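Local coordinates for protein homoserine O-acetyltransferase (Bacillus anthracis str. 'Ames Ancestor', PDB 3I1I) that probably transfers an acetyl group from acetyl-CoA to the side-chain hydroxyl of homoserine, at residues Tyr211-Arg225 against Ile264-Asn278. Sequence-based numbering, arbitrary orientation. Where two conformers were deposited one is given.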
loop_
_atom_site.group_PDB
_atom_site.type_symbol
_atom_site.label_atom_id
_atom_site.label_comp_id
_atom_site.label_asym_id
_atom_site.label_seq_id
_atom_site.Cartn_x
_atom_site.Cartn_y
_atom_site.Cartn_z
ATOM N N TYR A 211 16.468 12.274 6.304
ATOM C CA TYR A 211 16.912 12.200 4.905
ATOM C C TYR A 211 17.324 13.568 4.357
ATOM O O TYR A 211 17.778 13.674 3.210
ATOM C CB TYR A 211 15.802 11.617 4.029
ATOM C CG TYR A 211 14.476 12.301 4.290
ATOM C CD1 TYR A 211 14.178 13.521 3.706
ATOM C CD2 TYR A 211 13.547 11.749 5.175
ATOM C CE1 TYR A 211 12.975 14.176 3.990
ATOM C CE2 TYR A 211 12.363 12.387 5.462
ATOM C CZ TYR A 211 12.078 13.600 4.869
ATOM O OH TYR A 211 10.898 14.230 5.123
ATOM N N GLY A 212 17.091 14.619 5.137
ATOM C CA GLY A 212 17.420 15.982 4.711
ATOM C C GLY A 212 16.722 16.434 3.436
ATOM O O GLY A 212 15.495 16.595 3.397
ATOM N N GLU A 213 17.505 16.643 2.383
ATOM C CA GLU A 213 16.972 17.170 1.126
ATOM C C GLU A 213 16.656 16.066 0.131
ATOM O O GLU A 213 16.001 16.314 -0.877
ATOM C CB GLU A 213 17.959 18.175 0.499
ATOM C CG GLU A 213 18.180 19.484 1.328
ATOM C CD GLU A 213 16.880 20.054 1.907
ATOM O OE1 GLU A 213 15.932 20.301 1.109
ATOM O OE2 GLU A 213 16.806 20.252 3.157
ATOM N N GLU A 214 17.102 14.851 0.419
ATOM C CA GLU A 214 16.816 13.709 -0.452
ATOM C C GLU A 214 15.628 12.865 0.013
ATOM O O GLU A 214 15.774 11.913 0.787
ATOM C CB GLU A 214 18.062 12.861 -0.615
ATOM C CG GLU A 214 18.922 13.386 -1.744
ATOM C CD GLU A 214 20.346 12.921 -1.645
ATOM O OE1 GLU A 214 20.801 12.277 -2.614
ATOM O OE2 GLU A 214 20.992 13.191 -0.594
ATOM N N GLN A 215 14.458 13.232 -0.495
ATOM C CA GLN A 215 13.189 12.618 -0.104
ATOM C C GLN A 215 13.188 11.155 -0.471
ATOM O O GLN A 215 13.725 10.813 -1.490
ATOM C CB GLN A 215 12.023 13.308 -0.822
ATOM C CG GLN A 215 11.818 14.785 -0.421
ATOM C CD GLN A 215 11.265 14.959 0.978
ATOM O OE1 GLN A 215 10.692 14.030 1.562
ATOM N NE2 GLN A 215 11.407 16.161 1.520
ATOM N N PRO A 216 12.571 10.291 0.361
ATOM C CA PRO A 216 12.383 8.880 -0.006
ATOM C C PRO A 216 11.269 8.713 -1.031
ATOM O O PRO A 216 10.142 8.387 -0.687
ATOM C CB PRO A 216 12.029 8.224 1.323
ATOM C CG PRO A 216 11.356 9.280 2.089
ATOM C CD PRO A 216 12.001 10.587 1.682
HETATM N N MSE A 217 11.600 8.936 -2.289
HETATM C CA MSE A 217 10.616 8.988 -3.370
HETATM C C MSE A 217 9.853 7.676 -3.622
HETATM O O MSE A 217 8.666 7.706 -3.956
HETATM C CB MSE A 217 11.292 9.453 -4.674
HETATM C CG MSE A 217 11.924 10.849 -4.579
HETATM SE SE MSE A 217 10.599 12.243 -4.174
HETATM C CE MSE A 217 9.695 12.330 -5.933
ATOM N N LYS A 218 10.496 6.527 -3.472
ATOM C CA LYS A 218 9.765 5.265 -3.685
ATOM C C LYS A 218 8.672 5.096 -2.652
ATOM O O LYS A 218 7.512 4.879 -2.987
ATOM C CB LYS A 218 10.675 4.053 -3.654
ATOM C CG LYS A 218 11.653 4.022 -4.786
ATOM C CD LYS A 218 12.596 2.801 -4.688
ATOM C CE LYS A 218 13.711 2.842 -5.724
ATOM N NZ LYS A 218 14.515 1.560 -5.677
ATOM N N GLY A 219 9.025 5.236 -1.389
ATOM C CA GLY A 219 8.025 5.168 -0.337
ATOM C C GLY A 219 6.932 6.215 -0.499
ATOM O O GLY A 219 5.751 5.918 -0.313
ATOM N N LEU A 220 7.316 7.429 -0.876
ATOM C CA LEU A 220 6.351 8.519 -0.948
ATOM C C LEU A 220 5.401 8.325 -2.119
ATOM O O LEU A 220 4.190 8.545 -1.984
ATOM C CB LEU A 220 7.098 9.839 -1.056
ATOM C CG LEU A 220 6.444 11.173 -0.770
ATOM C CD1 LEU A 220 5.609 11.189 0.555
ATOM C CD2 LEU A 220 7.570 12.252 -0.774
ATOM N N GLN A 221 5.932 7.893 -3.261
ATOM C CA GLN A 221 5.090 7.635 -4.408
ATOM C C GLN A 221 4.067 6.537 -4.111
ATOM O O GLN A 221 2.925 6.603 -4.528
ATOM C CB GLN A 221 5.905 7.250 -5.657
ATOM C CG GLN A 221 4.997 6.773 -6.847
ATOM C CD GLN A 221 5.671 6.828 -8.201
ATOM O OE1 GLN A 221 6.887 6.669 -8.305
ATOM N NE2 GLN A 221 4.876 7.037 -9.263
ATOM N N LEU A 222 4.500 5.513 -3.409
ATOM C CA LEU A 222 3.602 4.434 -3.000
ATOM C C LEU A 222 2.505 4.976 -2.069
ATOM O O LEU A 222 1.318 4.725 -2.275
ATOM C CB LEU A 222 4.441 3.325 -2.356
ATOM C CG LEU A 222 3.821 1.979 -2.054
ATOM C CD1 LEU A 222 2.874 1.494 -3.161
ATOM C CD2 LEU A 222 4.988 0.990 -1.823
ATOM N N ALA A 223 2.898 5.777 -1.083
ATOM C CA ALA A 223 1.931 6.452 -0.209
ATOM C C ALA A 223 0.930 7.266 -1.022
ATOM O O ALA A 223 -0.255 7.204 -0.784
ATOM C CB ALA A 223 2.649 7.337 0.868
ATOM N N ASN A 224 1.417 8.000 -2.009
ATOM C CA ASN A 224 0.582 8.872 -2.828
ATOM C C ASN A 224 -0.329 8.072 -3.754
ATOM O O ASN A 224 -1.485 8.424 -3.960
ATOM C CB ASN A 224 1.471 9.779 -3.667
ATOM C CG ASN A 224 0.674 10.842 -4.430
ATOM O OD1 ASN A 224 -0.004 11.666 -3.833
ATOM N ND2 ASN A 224 0.772 10.826 -5.741
ATOM N N ARG A 225 0.191 6.989 -4.312
ATOM C CA ARG A 225 -0.616 6.167 -5.190
ATOM C C ARG A 225 -1.802 5.515 -4.443
ATOM O O ARG A 225 -2.903 5.478 -4.964
ATOM C CB ARG A 225 0.238 5.133 -5.929
ATOM C CG ARG A 225 -0.511 4.438 -7.019
ATOM C CD ARG A 225 0.377 3.844 -8.084
ATOM N NE ARG A 225 1.208 2.853 -7.482
ATOM C CZ ARG A 225 2.532 2.806 -7.549
ATOM N NH1 ARG A 225 3.157 1.856 -6.886
ATOM N NH2 ARG A 225 3.240 3.673 -8.253
ATOM N N ILE A 264 -0.509 6.015 -14.487
ATOM C CA ILE A 264 -0.692 6.311 -13.071
ATOM C C ILE A 264 0.629 6.595 -12.358
ATOM O O ILE A 264 0.682 7.502 -11.550
ATOM C CB ILE A 264 -1.522 5.222 -12.357
ATOM C CG1 ILE A 264 -2.951 5.229 -12.917
ATOM C CG2 ILE A 264 -1.523 5.425 -10.850
ATOM C CD1 ILE A 264 -3.731 3.936 -12.752
ATOM N N ASN A 265 1.697 5.884 -12.678
ATOM C CA ASN A 265 3.006 6.215 -12.110
ATOM C C ASN A 265 3.400 7.657 -12.419
ATOM O O ASN A 265 3.871 8.392 -11.539
ATOM C CB ASN A 265 4.105 5.334 -12.661
ATOM C CG ASN A 265 4.190 3.995 -11.975
ATOM O OD1 ASN A 265 3.380 3.667 -11.102
ATOM N ND2 ASN A 265 5.149 3.184 -12.408
ATOM N N LYS A 266 3.194 8.060 -13.667
ATOM C CA LYS A 266 3.553 9.404 -14.086
ATOM C C LYS A 266 2.805 10.457 -13.263
ATOM O O LYS A 266 3.431 11.388 -12.752
ATOM C CB LYS A 266 3.277 9.596 -15.571
ATOM C CG LYS A 266 4.025 10.740 -16.187
ATOM C CD LYS A 266 4.143 10.557 -17.747
ATOM C CE LYS A 266 3.362 11.621 -18.568
ATOM N NZ LYS A 266 4.286 12.654 -19.235
ATOM N N LEU A 267 1.489 10.295 -13.131
ATOM C CA LEU A 267 0.684 11.249 -12.373
ATOM C C LEU A 267 1.127 11.297 -10.912
ATOM O O LEU A 267 1.236 12.350 -10.338
ATOM C CB LEU A 267 -0.802 10.877 -12.392
ATOM C CG LEU A 267 -1.523 10.969 -13.731
ATOM C CD1 LEU A 267 -2.920 10.295 -13.663
ATOM C CD2 LEU A 267 -1.613 12.441 -14.157
ATOM N N THR A 268 1.374 10.143 -10.316
ATOM C CA THR A 268 1.597 10.109 -8.909
ATOM C C THR A 268 3.005 10.550 -8.572
ATOM O O THR A 268 3.244 11.057 -7.471
ATOM C CB THR A 268 1.290 8.722 -8.297
ATOM O OG1 THR A 268 2.055 7.701 -8.954
ATOM C CG2 THR A 268 -0.156 8.427 -8.424
ATOM N N TYR A 269 3.934 10.384 -9.505
ATOM C CA TYR A 269 5.252 10.920 -9.311
ATOM C C TYR A 269 5.225 12.438 -9.355
ATOM O O TYR A 269 5.840 13.081 -8.498
ATOM C CB TYR A 269 6.206 10.451 -10.364
ATOM C CG TYR A 269 7.633 10.792 -10.035
ATOM C CD1 TYR A 269 8.351 10.003 -9.146
ATOM C CD2 TYR A 269 8.268 11.906 -10.594
ATOM C CE1 TYR A 269 9.674 10.288 -8.836
ATOM C CE2 TYR A 269 9.607 12.202 -10.292
ATOM C CZ TYR A 269 10.299 11.378 -9.408
ATOM O OH TYR A 269 11.610 11.617 -9.055
ATOM N N ARG A 270 4.527 12.991 -10.348
ATOM C CA ARG A 270 4.433 14.436 -10.519
ATOM C C ARG A 270 3.882 15.105 -9.276
ATOM O O ARG A 270 4.380 16.135 -8.850
ATOM C CB ARG A 270 3.528 14.809 -11.701
ATOM C CG ARG A 270 3.939 16.101 -12.384
ATOM C CD ARG A 270 4.814 15.814 -13.633
ATOM N NE ARG A 270 3.991 15.401 -14.775
ATOM C CZ ARG A 270 4.450 14.798 -15.865
ATOM N NH1 ARG A 270 5.740 14.519 -15.981
ATOM N NH2 ARG A 270 3.602 14.465 -16.828
ATOM N N SER A 271 2.857 14.513 -8.673
ATOM C CA SER A 271 2.250 15.192 -7.534
ATOM C C SER A 271 3.018 15.070 -6.225
ATOM O O SER A 271 2.633 15.659 -5.275
ATOM C CB SER A 271 0.782 14.776 -7.346
ATOM O OG SER A 271 0.698 13.478 -6.815
ATOM N N ILE A 272 4.101 14.329 -6.159
ATOM C CA ILE A 272 4.907 14.312 -4.940
ATOM C C ILE A 272 6.221 15.093 -5.114
ATOM O O ILE A 272 7.138 15.004 -4.275
ATOM C CB ILE A 272 5.225 12.873 -4.428
ATOM C CG1 ILE A 272 5.914 12.033 -5.518
ATOM C CG2 ILE A 272 3.953 12.229 -3.874
ATOM C CD1 ILE A 272 6.744 10.871 -5.018
ATOM N N GLU A 273 6.294 15.903 -6.158
ATOM C CA GLU A 273 7.526 16.648 -6.445
ATOM C C GLU A 273 7.852 17.747 -5.444
ATOM O O GLU A 273 9.000 17.891 -5.064
ATOM C CB GLU A 273 7.494 17.167 -7.885
ATOM C CG GLU A 273 7.566 15.943 -8.856
ATOM C CD GLU A 273 7.818 16.292 -10.311
ATOM O OE1 GLU A 273 7.401 17.376 -10.786
ATOM O OE2 GLU A 273 8.408 15.438 -10.997
ATOM N N LEU A 274 6.847 18.483 -4.985
ATOM C CA LEU A 274 7.058 19.511 -3.977
ATOM C C LEU A 274 6.820 19.062 -2.553
ATOM O O LEU A 274 6.748 19.900 -1.658
ATOM C CB LEU A 274 6.119 20.707 -4.229
ATOM C CG LEU A 274 6.301 21.547 -5.516
ATOM C CD1 LEU A 274 5.651 22.990 -5.333
ATOM C CD2 LEU A 274 7.799 21.622 -5.974
ATOM N N VAL A 275 6.720 17.764 -2.319
ATOM C CA VAL A 275 6.115 17.252 -1.095
ATOM C C VAL A 275 7.169 16.721 -0.155
ATOM O O VAL A 275 8.166 16.188 -0.600
ATOM C CB VAL A 275 5.083 16.157 -1.451
ATOM C CG1 VAL A 275 4.683 15.326 -0.253
ATOM C CG2 VAL A 275 3.875 16.815 -2.100
ATOM N N ASP A 276 6.945 16.880 1.156
ATOM C CA ASP A 276 7.860 16.344 2.172
ATOM C C ASP A 276 7.322 15.075 2.847
ATOM O O ASP A 276 6.217 15.052 3.371
ATOM C CB ASP A 276 8.129 17.386 3.244
ATOM C CG ASP A 276 9.051 16.863 4.341
ATOM O OD1 ASP A 276 10.205 16.461 4.010
ATOM O OD2 ASP A 276 8.603 16.840 5.506
ATOM N N ALA A 277 8.149 14.045 2.897
ATOM C CA ALA A 277 7.728 12.710 3.349
ATOM C C ALA A 277 7.306 12.705 4.815
ATOM O O ALA A 277 6.220 12.214 5.130
ATOM C CB ALA A 277 8.842 11.655 3.094
ATOM N N ASN A 278 8.157 13.218 5.702
ATOM C CA ASN A 278 7.823 13.274 7.130
ATOM C C ASN A 278 6.505 14.038 7.356
ATOM O O ASN A 278 5.665 13.619 8.176
ATOM C CB ASN A 278 8.949 13.923 7.942
ATOM C CG ASN A 278 10.208 13.046 8.028
ATOM O OD1 ASN A 278 10.171 11.839 7.790
ATOM N ND2 ASN A 278 11.309 13.648 8.404
#
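In the helical region inserted between strands 174-178 and 309-313 of the alpha/beta-hydrolase fold, Tyr211 and Gln215, in the loop leading to helix 217-228, grip the start of helix 277-289. Asp276, the N-cap residue, receives two bonds on OD1: Tyr211 OH, 2.6 Å away, approaches from above the carboxylate plane, while Gln215 NE2 lies at 2.8 Å from OD1 on its anti lone pair. The amide and carboxylate planes stand nearly perpendicular, 84° apart. Gln215 OE1 in turn accepts from Ala277 N, and Tyr211 OH from Asn278 N (3.0 Å), so two N-H groups of the helix's first turn are satisfied. Asp276 OD2 is hydrogen-bonded to Ser279 OG.

Farther along, Ile272 CD1 fits between Met217, a selenomethionine, whose CE is 3.4 Å away, and the Leu220-Gln221 backbone. Met217 folds back on itself (chi2 -61°, chi3 -73°), which brings CE to Tyr269 CE1 (3.5 Å). The extended Gln221 donates an almost straight bond in its amide plane from NE2 to Thr268 OG1 (2.9 Å), and Asn224 ND2 reaches Ser271 OG. Arg225 turns to Glu198 of the second subunit, placing this end at a subunit interface. The inserted helices are consistent with the lid of an alpha/beta-hydrolase-type acetyltransferase.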